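Local coordinates for protein ethylbenzene dehydrogenase alpha-subunit (Aromatoleum aromaticum, PDB 2IVF) that binds a molybdenum atom, an iron/sulfur cluster, MGD and MD1, as the alpha-subunit of an enzyme of the molybdopterin oxidoreductase family, at residues F186-P191 and V602-S607; V278-P283 and P290-H295; C326-L331 and W797-K802. All coordinates share one frame; numbering follows the deposited sequence.

Interaction 1: F186-P191 and V602-S607. With MD1 (phosphoric acid 4-(2-amino-4-oxo-3,4,5,6,-tetrahydro-pteridin-6-yl)-2-hydroxy-3,4-dimercapto-but-3-en-yl ester guanylate ester), chain N.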
loop_
_atom_site.group_PDB
_atom_site.type_symbol
_atom_site.label_atom_id
_atom_site.label_comp_id
_atom_site.label_asym_id
_atom_site.label_seq_id
_atom_site.Cartn_x
_atom_site.Cartn_y
_atom_site.Cartn_z
ATOM N N PHE A 186 17.866 30.329 -0.302
ATOM C CA PHE A 186 17.859 28.932 0.113
ATOM C C PHE A 186 16.434 28.503 0.386
ATOM O O PHE A 186 15.724 29.175 1.130
ATOM C CB PHE A 186 18.681 28.730 1.399
ATOM C CG PHE A 186 18.721 27.296 1.875
ATOM C CD1 PHE A 186 19.687 26.442 1.399
ATOM C CD2 PHE A 186 17.846 26.832 2.857
ATOM C CE1 PHE A 186 19.745 25.129 1.836
ATOM C CE2 PHE A 186 17.873 25.502 3.280
ATOM C CZ PHE A 186 18.818 24.657 2.781
ATOM N N ILE A 187 16.034 27.374 -0.208
ATOM C CA ILE A 187 14.705 26.841 -0.055
ATOM C C ILE A 187 14.815 25.404 0.297
ATOM O O ILE A 187 15.380 24.626 -0.458
ATOM C CB ILE A 187 13.855 26.994 -1.370
ATOM C CG1 ILE A 187 13.900 28.446 -1.810
ATOM C CG2 ILE A 187 12.366 26.549 -1.178
ATOM C CD1 ILE A 187 13.152 28.650 -3.048
ATOM N N LEU A 188 14.315 25.051 1.476
ATOM C CA LEU A 188 14.088 23.670 1.816
ATOM C C LEU A 188 12.611 23.484 1.534
ATOM O O LEU A 188 11.750 23.895 2.310
ATOM C CB LEU A 188 14.406 23.402 3.278
ATOM C CG LEU A 188 14.062 22.018 3.816
ATOM C CD1 LEU A 188 14.540 20.881 2.890
ATOM C CD2 LEU A 188 14.661 21.881 5.239
ATOM N N ASP A 189 12.317 22.882 0.406
ATOM C CA ASP A 189 10.950 22.898 -0.106
ATOM C C ASP A 189 10.138 21.823 0.565
ATOM O O ASP A 189 10.259 20.669 0.206
ATOM C CB ASP A 189 11.018 22.660 -1.594
ATOM C CG ASP A 189 9.668 22.794 -2.278
ATOM O OD1 ASP A 189 8.652 23.034 -1.572
ATOM O OD2 ASP A 189 9.641 22.659 -3.524
ATOM N N ALA A 190 9.307 22.204 1.520
ATOM C CA ALA A 190 8.203 21.365 1.975
ATOM C C ALA A 190 8.676 19.930 2.300
ATOM O O ALA A 190 8.084 18.954 1.828
ATOM C CB ALA A 190 7.004 21.362 0.899
ATOM N N PRO A 191 9.715 19.782 3.160
ATOM C CA PRO A 191 10.118 18.402 3.452
ATOM C C PRO A 191 9.051 17.692 4.249
ATOM O O PRO A 191 8.458 18.297 5.168
ATOM C CB PRO A 191 11.377 18.577 4.332
ATOM C CG PRO A 191 11.190 19.882 4.956
ATOM C CD PRO A 191 10.497 20.740 3.937
ATOM N N VAL A 602 19.540 27.980 -4.170
ATOM C CA VAL A 602 19.894 26.687 -3.568
ATOM C C VAL A 602 18.641 25.988 -3.069
ATOM O O VAL A 602 17.835 26.549 -2.328
ATOM C CB VAL A 602 20.939 26.856 -2.461
ATOM C CG1 VAL A 602 21.332 25.493 -1.867
ATOM C CG2 VAL A 602 22.138 27.551 -3.010
ATOM N N TYR A 603 18.492 24.731 -3.478
ATOM C CA TYR A 603 17.249 24.036 -3.318
ATOM C C TYR A 603 17.569 22.710 -2.753
ATOM O O TYR A 603 18.323 21.973 -3.345
ATOM C CB TYR A 603 16.568 23.902 -4.669
ATOM C CG TYR A 603 15.243 23.231 -4.624
ATOM C CD1 TYR A 603 15.146 21.829 -4.699
ATOM C CD2 TYR A 603 14.069 23.971 -4.528
ATOM C CE1 TYR A 603 13.923 21.217 -4.688
ATOM C CE2 TYR A 603 12.845 23.359 -4.535
ATOM C CZ TYR A 603 12.773 21.996 -4.609
ATOM O OH TYR A 603 11.545 21.388 -4.591
ATOM N N MET A 604 17.010 22.426 -1.580
ATOM C CA MET A 604 17.290 21.202 -0.871
ATOM C C MET A 604 16.105 20.253 -0.962
ATOM O O MET A 604 14.984 20.608 -0.610
ATOM C CB MET A 604 17.575 21.521 0.589
ATOM C CG MET A 604 17.765 20.346 1.463
ATOM S SD MET A 604 18.391 20.914 3.028
ATOM C CE MET A 604 18.282 19.438 4.025
ATOM N N LEU A 605 16.378 19.048 -1.453
ATOM C CA LEU A 605 15.392 17.956 -1.516
ATOM C C LEU A 605 15.616 17.053 -0.319
ATOM O O LEU A 605 16.697 16.465 -0.162
ATOM C CB LEU A 605 15.563 17.157 -2.806
ATOM C CG LEU A 605 15.208 17.817 -4.130
ATOM C CD1 LEU A 605 15.942 17.129 -5.282
ATOM C CD2 LEU A 605 13.697 17.729 -4.310
ATOM N N LEU A 606 14.612 16.972 0.545
ATOM C CA LEU A 606 14.633 16.123 1.721
ATOM C C LEU A 606 13.194 15.690 1.949
ATOM O O LEU A 606 12.301 16.551 2.082
ATOM C CB LEU A 606 15.139 16.888 2.934
ATOM C CG LEU A 606 14.964 16.164 4.278
ATOM C CD1 LEU A 606 15.818 14.862 4.365
ATOM C CD2 LEU A 606 15.320 17.174 5.405
ATOM N N SER A 607 12.958 14.389 1.901
ATOM C CA SER A 607 11.605 13.834 2.042
ATOM C C SER A 607 10.576 14.593 1.167
ATOM O O SER A 607 9.443 14.899 1.582
ATOM C CB SER A 607 11.185 13.793 3.510
ATOM O OG SER A 607 12.202 13.164 4.279
HETATM P PB MD1 N . 6.568 13.331 -1.199
HETATM O O3B MD1 N . 6.755 11.784 -1.467
HETATM O O1B MD1 N . 6.810 13.555 0.250
HETATM O O2B MD1 N . 7.181 14.174 -2.249
HETATM O O3A MD1 N . 5.007 13.490 -1.431
HETATM C C10 MD1 N . 4.037 13.338 -0.372
HETATM C C11 MD1 N . 2.698 13.395 -1.089
HETATM O O11 MD1 N . 2.565 12.058 -1.683
HETATM C C12 MD1 N . 1.582 13.589 -0.099
HETATM S S12 MD1 N . 1.801 13.317 1.575
HETATM C C13 MD1 N . 0.317 13.927 -0.511
HETATM S S13 MD1 N . -0.969 14.099 0.568
HETATM C C14 MD1 N . -0.016 14.195 -1.929
HETATM N N15 MD1 N . -0.991 13.378 -2.567
HETATM C C16 MD1 N . -1.249 13.491 -3.908
HETATM C C15 MD1 N . -2.296 12.746 -4.418
HETATM O O14 MD1 N . -2.995 11.999 -3.681
HETATM N N17 MD1 N . -2.454 12.832 -5.764
HETATM C C17 MD1 N . -1.664 13.674 -6.548
HETATM N N16 MD1 N . -1.927 13.698 -7.847
HETATM N N18 MD1 N . -0.686 14.420 -6.008
HETATM C C20 MD1 N . -0.483 14.339 -4.710
HETATM N N8 MD1 N . 0.470 15.130 -4.150
HETATM C C7 MD1 N . 0.857 15.097 -2.766
HETATM P PA MD1 N . 7.853 10.933 -2.280
HETATM O O1A MD1 N . 7.807 9.568 -1.673
HETATM O O2A MD1 N . 7.534 11.043 -3.721
HETATM O "O5'" MD1 N . 9.250 11.616 -2.006
HETATM C "C5'" MD1 N . 9.785 11.454 -0.697
HETATM C "C4'" MD1 N . 11.180 10.990 -0.788
HETATM O "O4'" MD1 N . 11.529 10.711 0.563
HETATM C "C1'" MD1 N . 12.503 9.672 0.469
HETATM N N9 MD1 N . 12.721 8.930 1.719
HETATM C C4 MD1 N . 13.791 9.097 2.483
HETATM N N3 MD1 N . 14.840 9.938 2.327
HETATM C C2 MD1 N . 15.820 9.960 3.230
HETATM N N2 MD1 N . 16.871 10.812 3.091
HETATM N N1 MD1 N . 15.769 9.049 4.267
HETATM C C6 MD1 N . 14.737 8.168 4.483
HETATM O O6 MD1 N . 14.757 7.447 5.480
HETATM C C5 MD1 N . 13.686 8.193 3.553
HETATM N N7 MD1 N . 12.560 7.507 3.394
HETATM C C8 MD1 N . 11.979 7.973 2.284
HETATM C "C2'" MD1 N . 11.956 8.724 -0.594
HETATM O "O2'" MD1 N . 12.975 7.918 -1.233
HETATM C "C3'" MD1 N . 11.217 9.664 -1.558
HETATM O "O3'" MD1 N . 11.936 9.841 -2.807
HETATM O O HOH W 1 12.648 19.318 -0.195
#

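Interaction 2: V278-P283 and P290-H295. With MGD (2-amino-5,6-dimercapto-7-methyl-3,7,8a,9-tetrahydro-8-oxa-1,3,9,10-tetraaza-anthracen-4-one guanosine dinucleotide), chain M.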
loop_
_atom_site.group_PDB
_atom_site.type_symbol
_atom_site.label_atom_id
_atom_site.label_comp_id
_atom_site.label_asym_id
_atom_site.label_seq_id
_atom_site.Cartn_x
_atom_site.Cartn_y
_atom_site.Cartn_z
ATOM N N VAL A 278 -21.967 0.839 7.357
ATOM C CA VAL A 278 -20.777 1.432 6.731
ATOM C C VAL A 278 -21.118 1.917 5.352
ATOM O O VAL A 278 -21.593 1.159 4.493
ATOM C CB VAL A 278 -19.606 0.435 6.693
ATOM C CG1 VAL A 278 -18.427 1.003 5.884
ATOM C CG2 VAL A 278 -19.211 -0.006 8.177
ATOM N N VAL A 279 -20.837 3.191 5.156
ATOM C CA VAL A 279 -21.109 3.883 3.938
ATOM C C VAL A 279 -19.804 4.419 3.336
ATOM O O VAL A 279 -19.017 5.076 4.025
ATOM C CB VAL A 279 -22.039 5.045 4.140
ATOM C CG1 VAL A 279 -22.338 5.688 2.768
ATOM C CG2 VAL A 279 -23.303 4.555 4.938
ATOM N N VAL A 280 -19.584 4.137 2.056
ATOM C CA VAL A 280 -18.432 4.695 1.332
ATOM C C VAL A 280 -18.998 5.671 0.359
ATOM O O VAL A 280 -19.809 5.286 -0.484
ATOM C CB VAL A 280 -17.572 3.609 0.615
ATOM C CG1 VAL A 280 -16.562 4.216 -0.333
ATOM C CG2 VAL A 280 -16.849 2.694 1.655
ATOM N N ILE A 281 -18.627 6.942 0.529
ATOM C CA ILE A 281 -18.996 7.992 -0.411
ATOM C C ILE A 281 -17.772 8.182 -1.312
ATOM O O ILE A 281 -16.710 8.655 -0.869
ATOM C CB ILE A 281 -19.358 9.320 0.279
ATOM C CG1 ILE A 281 -20.419 9.112 1.337
ATOM C CG2 ILE A 281 -19.817 10.345 -0.786
ATOM C CD1 ILE A 281 -20.710 10.370 2.161
ATOM N N ALA A 282 -17.913 7.760 -2.568
ATOM C CA ALA A 282 -16.828 7.779 -3.525
ATOM C C ALA A 282 -17.455 7.815 -4.913
ATOM O O ALA A 282 -18.493 7.167 -5.145
ATOM C CB ALA A 282 -15.931 6.534 -3.390
ATOM N N PRO A 283 -16.785 8.451 -5.851
ATOM C CA PRO A 283 -17.317 8.420 -7.210
ATOM C C PRO A 283 -17.250 7.019 -7.792
ATOM O O PRO A 283 -18.222 6.573 -8.409
ATOM C CB PRO A 283 -16.459 9.422 -7.973
ATOM C CG PRO A 283 -15.386 9.802 -7.085
ATOM C CD PRO A 283 -15.596 9.286 -5.717
ATOM N N PRO A 290 -15.466 -3.299 -0.078
ATOM C CA PRO A 290 -15.726 -4.622 0.517
ATOM C C PRO A 290 -16.155 -4.600 1.965
ATOM O O PRO A 290 -16.779 -5.565 2.427
ATOM C CB PRO A 290 -14.366 -5.309 0.414
ATOM C CG PRO A 290 -13.752 -4.648 -0.830
ATOM C CD PRO A 290 -14.122 -3.223 -0.664
ATOM N N ALA A 291 -15.788 -3.538 2.673
ATOM C CA ALA A 291 -16.304 -3.298 4.014
ATOM C C ALA A 291 -17.603 -2.484 4.108
ATOM O O ALA A 291 -18.067 -2.212 5.208
ATOM C CB ALA A 291 -15.223 -2.651 4.871
ATOM N N ALA A 292 -18.199 -2.119 2.979
ATOM C CA ALA A 292 -19.319 -1.190 2.990
ATOM C C ALA A 292 -20.670 -1.860 2.775
ATOM O O ALA A 292 -20.822 -2.776 1.954
ATOM C CB ALA A 292 -19.106 -0.102 1.944
ATOM N N ASP A 293 -21.656 -1.377 3.517
ATOM C CA ASP A 293 -23.063 -1.686 3.267
ATOM C C ASP A 293 -23.633 -0.912 2.079
ATOM O O ASP A 293 -24.538 -1.378 1.386
ATOM C CB ASP A 293 -23.887 -1.423 4.520
ATOM C CG ASP A 293 -23.477 -2.299 5.668
ATOM O OD1 ASP A 293 -23.543 -3.547 5.527
ATOM O OD2 ASP A 293 -23.064 -1.735 6.691
ATOM N N LEU A 294 -23.112 0.288 1.866
ATOM C CA LEU A 294 -23.624 1.211 0.905
ATOM C C LEU A 294 -22.486 1.907 0.264
ATOM O O LEU A 294 -21.525 2.300 0.924
ATOM C CB LEU A 294 -24.470 2.289 1.611
ATOM C CG LEU A 294 -25.869 1.854 2.107
ATOM C CD1 LEU A 294 -26.480 2.963 2.956
ATOM C CD2 LEU A 294 -26.739 1.582 0.902
ATOM N N HIS A 295 -22.608 2.048 -1.024
ATOM C CA HIS A 295 -21.827 2.981 -1.804
ATOM C C HIS A 295 -22.694 4.142 -2.224
ATOM O O HIS A 295 -23.761 3.969 -2.883
ATOM C CB HIS A 295 -21.303 2.249 -3.048
ATOM C CG HIS A 295 -20.563 3.122 -3.976
ATOM N ND1 HIS A 295 -20.662 2.972 -5.337
ATOM C CD2 HIS A 295 -19.776 4.215 -3.764
ATOM C CE1 HIS A 295 -19.910 3.891 -5.925
ATOM N NE2 HIS A 295 -19.341 4.636 -4.991
HETATM P PB MGD M . -6.997 9.318 -0.846
HETATM O O1B MGD M . -6.086 8.161 -1.064
HETATM O O2B MGD M . -6.717 10.514 -1.681
HETATM O O3B MGD M . -7.118 9.829 0.641
HETATM O O3A MGD M . -5.330 8.689 2.053
HETATM P PA MGD M . -6.879 9.074 2.060
HETATM O O1A MGD M . -7.602 7.803 2.176
HETATM O O2A MGD M . -7.132 10.103 3.051
HETATM O "O5'" MGD M . -8.517 8.870 -1.123
HETATM C "C5'" MGD M . -8.841 8.225 -2.363
HETATM C "C4'" MGD M . -10.355 8.181 -2.549
HETATM O "O4'" MGD M . -10.858 9.492 -2.762
HETATM C "C3'" MGD M . -10.519 7.510 -3.893
HETATM O "O3'" MGD M . -10.684 6.119 -3.646
HETATM C "C2'" MGD M . -11.795 8.161 -4.442
HETATM O "O2'" MGD M . -12.847 7.180 -4.521
HETATM C "C1'" MGD M . -12.117 9.255 -3.411
HETATM N N9 MGD M . -12.546 10.482 -4.123
HETATM C C8 MGD M . -11.901 11.156 -5.088
HETATM N N7 MGD M . -12.592 12.244 -5.448
HETATM C C5 MGD M . -13.702 12.258 -4.667
HETATM C C6 MGD M . -14.824 13.065 -4.543
HETATM O O6 MGD M . -15.059 14.066 -5.231
HETATM N N1 MGD M . -15.766 12.714 -3.571
HETATM C C2 MGD M . -15.674 11.591 -2.735
HETATM N N2 MGD M . -16.667 11.322 -1.819
HETATM N N3 MGD M . -14.571 10.840 -2.857
HETATM C C4 MGD M . -13.631 11.142 -3.804
HETATM C C10 MGD M . -4.349 9.652 1.931
HETATM C C11 MGD M . -3.302 9.402 2.989
HETATM O O11 MGD M . -2.823 8.133 2.811
HETATM C C12 MGD M . -2.173 10.442 3.034
HETATM S S12 MGD M . -2.457 12.139 2.670
HETATM C C13 MGD M . -0.904 10.045 3.373
HETATM S S13 MGD M . 0.360 11.223 3.450
HETATM C C14 MGD M . -0.604 8.612 3.650
HETATM N N15 MGD M . 0.007 8.058 2.408
HETATM C C16 MGD M . -0.122 6.697 2.072
HETATM C C17 MGD M . 0.543 6.120 1.020
HETATM O O17 MGD M . 1.296 6.792 0.275
HETATM N N18 MGD M . 0.330 4.748 0.777
HETATM C C19 MGD M . -0.482 3.977 1.550
HETATM N N19 MGD M . -0.617 2.676 1.225
HETATM N N20 MGD M . -1.142 4.585 2.546
HETATM C C21 MGD M . -0.956 5.884 2.831
HETATM N N22 MGD M . -1.646 6.482 3.881
HETATM C C23 MGD M . -1.951 7.883 3.915
#

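Interaction 3: C326-L331 and W797-K802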
loop_
_atom_site.group_PDB
_atom_site.type_symbol
_atom_site.label_atom_id
_atom_site.label_comp_id
_atom_site.label_asym_id
_atom_site.label_seq_id
_atom_site.Cartn_x
_atom_site.Cartn_y
_atom_site.Cartn_z
ATOM N N CYS A 326 -28.875 24.913 18.371
ATOM C CA CYS A 326 -29.029 26.193 19.040
ATOM C C CYS A 326 -27.861 26.520 19.926
ATOM O O CYS A 326 -27.519 27.670 20.112
ATOM C CB CYS A 326 -30.323 26.176 19.829
ATOM S SG CYS A 326 -31.746 26.434 18.765
ATOM N N GLU A 327 -27.212 25.504 20.454
ATOM C CA GLU A 327 -26.111 25.743 21.392
ATOM C C GLU A 327 -24.774 25.866 20.673
ATOM O O GLU A 327 -23.978 26.772 20.980
ATOM C CB GLU A 327 -26.113 24.610 22.427
ATOM C CG GLU A 327 -24.908 24.444 23.302
ATOM C CD GLU A 327 -25.011 23.134 24.081
ATOM O OE1 GLU A 327 -25.822 23.099 25.043
ATOM O OE2 GLU A 327 -24.318 22.151 23.706
ATOM N N GLN A 328 -24.531 24.978 19.714
ATOM C CA GLN A 328 -23.211 24.730 19.200
ATOM C C GLN A 328 -22.857 25.572 18.004
ATOM O O GLN A 328 -21.686 25.692 17.688
ATOM C CB GLN A 328 -23.040 23.249 18.811
ATOM C CG GLN A 328 -23.096 22.242 19.942
ATOM C CD GLN A 328 -21.827 22.253 20.777
ATOM O OE1 GLN A 328 -20.732 22.140 20.242
ATOM N NE2 GLN A 328 -21.970 22.425 22.085
ATOM N N THR A 329 -23.856 26.147 17.336
ATOM C CA THR A 329 -23.650 26.696 16.004
ATOM C C THR A 329 -24.217 28.090 15.842
ATOM O O THR A 329 -24.854 28.623 16.739
ATOM C CB THR A 329 -24.303 25.830 14.910
ATOM O OG1 THR A 329 -25.707 26.115 14.897
ATOM C CG2 THR A 329 -24.048 24.335 15.129
ATOM N N ASP A 330 -23.938 28.662 14.670
ATOM C CA ASP A 330 -24.411 29.975 14.327
ATOM C C ASP A 330 -25.813 29.919 13.746
ATOM O O ASP A 330 -26.361 30.956 13.422
ATOM C CB ASP A 330 -23.437 30.701 13.392
ATOM C CG ASP A 330 -23.330 30.080 12.010
ATOM O OD1 ASP A 330 -23.663 28.877 11.851
ATOM O OD2 ASP A 330 -22.896 30.819 11.077
ATOM N N LEU A 331 -26.407 28.724 13.646
ATOM C CA LEU A 331 -27.729 28.618 13.034
ATOM C C LEU A 331 -28.793 29.521 13.683
ATOM O O LEU A 331 -29.653 30.040 12.992
ATOM C CB LEU A 331 -28.210 27.151 12.925
ATOM C CG LEU A 331 -27.402 26.155 12.083
ATOM C CD1 LEU A 331 -28.316 24.980 11.720
ATOM C CD2 LEU A 331 -26.775 26.750 10.868
ATOM N N TRP A 797 -14.955 19.103 24.796
ATOM C CA TRP A 797 -15.031 20.359 25.576
ATOM C C TRP A 797 -16.126 21.287 25.046
ATOM O O TRP A 797 -16.802 22.018 25.809
ATOM C CB TRP A 797 -13.686 21.083 25.555
ATOM C CG TRP A 797 -12.568 20.322 26.158
ATOM C CD1 TRP A 797 -12.661 19.309 27.069
ATOM C CD2 TRP A 797 -11.176 20.553 25.958
ATOM N NE1 TRP A 797 -11.414 18.848 27.398
ATOM C CE2 TRP A 797 -10.476 19.591 26.741
ATOM C CE3 TRP A 797 -10.443 21.482 25.210
ATOM C CZ2 TRP A 797 -9.088 19.539 26.798
ATOM C CZ3 TRP A 797 -9.051 21.415 25.251
ATOM C CH2 TRP A 797 -8.393 20.426 26.013
ATOM N N HIS A 798 -16.280 21.306 23.733
ATOM C CA HIS A 798 -17.350 22.085 23.141
ATOM C C HIS A 798 -18.710 21.571 23.576
ATOM O O HIS A 798 -19.578 22.360 23.964
ATOM C CB HIS A 798 -17.228 22.160 21.621
ATOM C CG HIS A 798 -15.894 22.679 21.168
ATOM N ND1 HIS A 798 -15.434 23.925 21.517
ATOM C CD2 HIS A 798 -14.913 22.103 20.433
ATOM C CE1 HIS A 798 -14.230 24.108 20.995
ATOM N NE2 HIS A 798 -13.890 23.014 20.332
ATOM N N PHE A 799 -18.896 20.268 23.547
ATOM C CA PHE A 799 -20.197 19.700 23.898
ATOM C C PHE A 799 -20.468 19.594 25.397
ATOM O O PHE A 799 -21.484 20.147 25.890
ATOM C CB PHE A 799 -20.396 18.347 23.203
ATOM C CG PHE A 799 -21.665 17.696 23.578
ATOM C CD1 PHE A 799 -22.869 18.242 23.174
ATOM C CD2 PHE A 799 -21.661 16.541 24.364
ATOM C CE1 PHE A 799 -24.080 17.660 23.547
ATOM C CE2 PHE A 799 -22.856 15.941 24.744
ATOM C CZ PHE A 799 -24.072 16.507 24.348
ATOM N N ASP A 800 -19.604 18.901 26.137
ATOM C CA ASP A 800 -19.781 18.735 27.608
ATOM C C ASP A 800 -19.618 20.026 28.362
ATOM O O ASP A 800 -20.354 20.297 29.293
ATOM C CB ASP A 800 -18.771 17.730 28.205
ATOM C CG ASP A 800 -19.166 16.266 27.948
ATOM O OD1 ASP A 800 -20.320 16.015 27.531
ATOM O OD2 ASP A 800 -18.333 15.366 28.174
ATOM N N ASP A 801 -18.588 20.777 28.012
ATOM C CA ASP A 801 -18.178 21.944 28.771
ATOM C C ASP A 801 -18.714 23.254 28.214
ATOM O O ASP A 801 -18.566 24.311 28.817
ATOM C CB ASP A 801 -16.637 22.003 28.841
ATOM C CG ASP A 801 -16.059 20.916 29.729
ATOM O OD1 ASP A 801 -16.851 20.329 30.497
ATOM O OD2 ASP A 801 -14.829 20.682 29.643
ATOM N N LYS A 802 -19.287 23.182 27.030
ATOM C CA LYS A 802 -19.842 24.333 26.360
ATOM C C LYS A 802 -18.770 25.347 26.016
ATOM O O LYS A 802 -19.027 26.542 25.996
ATOM C CB LYS A 802 -20.972 24.950 27.173
ATOM C CG LYS A 802 -22.000 23.942 27.647
ATOM C CD LYS A 802 -22.645 23.155 26.519
ATOM C CE LYS A 802 -23.451 21.960 27.077
ATOM N NZ LYS A 802 -23.949 21.095 25.975
#

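Interaction 1: F186-P191 and V602-S607
D189 and Y603 both carry CG anti to the backbone N (chi1 -174° and -178°), and from these starts the carboxylate and the phenol cross and meet. They belong to a pair of parallel strands, 186-188 and 602-606, at one margin of a mixed six-stranded sheet in the molybdopterin oxidoreductase region. Y603 OH donates to D189 OD2 over a short 2.5 Å, reaching the oxygen on its anti side, with the ring and carboxylate planes 81° apart. An aspartate suits this place because it has two oxygens to share, OD2 for Y603 and OD1 for the salt bridge to K614; Y603 OH is also bonded by Q608. D189 CB also touches the ring at CE2, 3.5 Å away.

The backbone ladder is the parallel kind, in which one residue serves two partners: I187 N bonds V602 O (2.9 Å) and M604 N bonds I187 O (3.0 Å). Beyond L188 the pairing breaks, and D189 N is buried without a partner. A water bridges the gap, donating to D189 O and M604 O and accepting from L606 N, so three polar backbone atoms are satisfied there.

The sheet face bearing F186, L188, V602 and M604 is apolar and covered by helix 197-210. Here the extended M604 chain brings SD to the edge of the F186 ring, near its plane, in a Met-aromatic contact 3.8 Å from CZ. L188 lies side by side with M604, its CD1 3.6 Å from M604 CG. V602, beta-branched and so at home in a strand, sets CG1 against F186 CD1. Past L606 the chain turns toward MD1, where S607 OG bonds A195 N and S607 O comes within 3.2 Å of MD1 O1B.

Interaction 2: V278-P283 and P290-H295
V278 and D293 grip each other twice, at the tighter end of this parallel strand pairing. V278 N donates almost straight to D293 OD2 (2.9 Å), while V278 O accepts from both D293 N (2.7 Å) and L294 N. Aspartate suits this turn into strand 294-296, since its short side chain can reach back to the neighbouring strand's N-H; OD1 also pairs with R272, and OD2 with R317 of the beta-subunit. Small residues let the chains close in: A292 CB packs on V280 CG2 at 3.6 Å, and V278 CG1 presses on A291 O at 3.3 Å, a buried carbonyl with no partner. V280 N then bonds L294 O.

Toward A282 and P283 the contact thins to one side chain. H295 holds CG anti to the backbone N (chi1 176°), and the far edge of its ring carries NE2 to A282 O at 2.7 Å, the donor tilted 34° from the carbonyl plane. This end is looser but still buried, and W139 of the beta-subunit packs against H295.

Strand 277-281 ends at MGD: I281 O accepts from MGD N2 (2.8 Å), and P283 CD lies 3.3 Å from MGD C4. A backbone carbonyl facing that amino group is consistent with recognition of the guanine base by main chain.

Interaction 3: C326-L331 and W797-K802
E327 and K802 cross at about a right angle where helix 322-328 meets the C-terminal end of helix 796-800, a salt bridge between two helix ends. K802 is the first residue past its helix to leave helical geometry. From CB its chain bends at chi2 (-57°), which sets CD 3.4 Å from the carboxylate carbon E327 CD. CE lies 3.3 Å from E327 OE1. At the tip, NZ bonds E327 OE2 from the syn side at 2.5 Å and also donates to F799 O at 2.6 Å. A lysine suits the spot: its ammonium probably balances the glutamate's charge while satisfying a carbonyl at a helix end, whose negative pole would probably favour the positive charge.

E327 OE2 accepts a second bond on its anti side from Q328 NE2 (2.9 Å), so two donors fix the rotation of the carboxylate. Glutamine fits beside it by offering a donor and an acceptor in one flat group. Its OE1 accepts from W471 NE1, and its other N-H runs nearly straight (174°) to H798 O at 3.0 Å, with NE2 standing above that carbonyl's plane, 58° out of it.

From the N terminus, strand 186-188 comes first, and its partner, strand 602-606, arrives only after some four hundred residues, so interaction 1 closes a very long loop. Inside that loop interaction 2 opens and closes at once, joining strand 277-281 to strand 294-296 in a separate parallel sheet. Helix 322-328 follows, but its partner helix 796-800 lies beyond residue 607, so interaction 3 crosses interaction 1. Interactions 1 and 2 reach different ligands, MD1 and MGD, from opposite sides of the chain's centre, their own centres 39 Å apart. Interaction 3 ties helix 796-800 back to helix 322-328, about 19 Å from interaction 2 at nearest atoms.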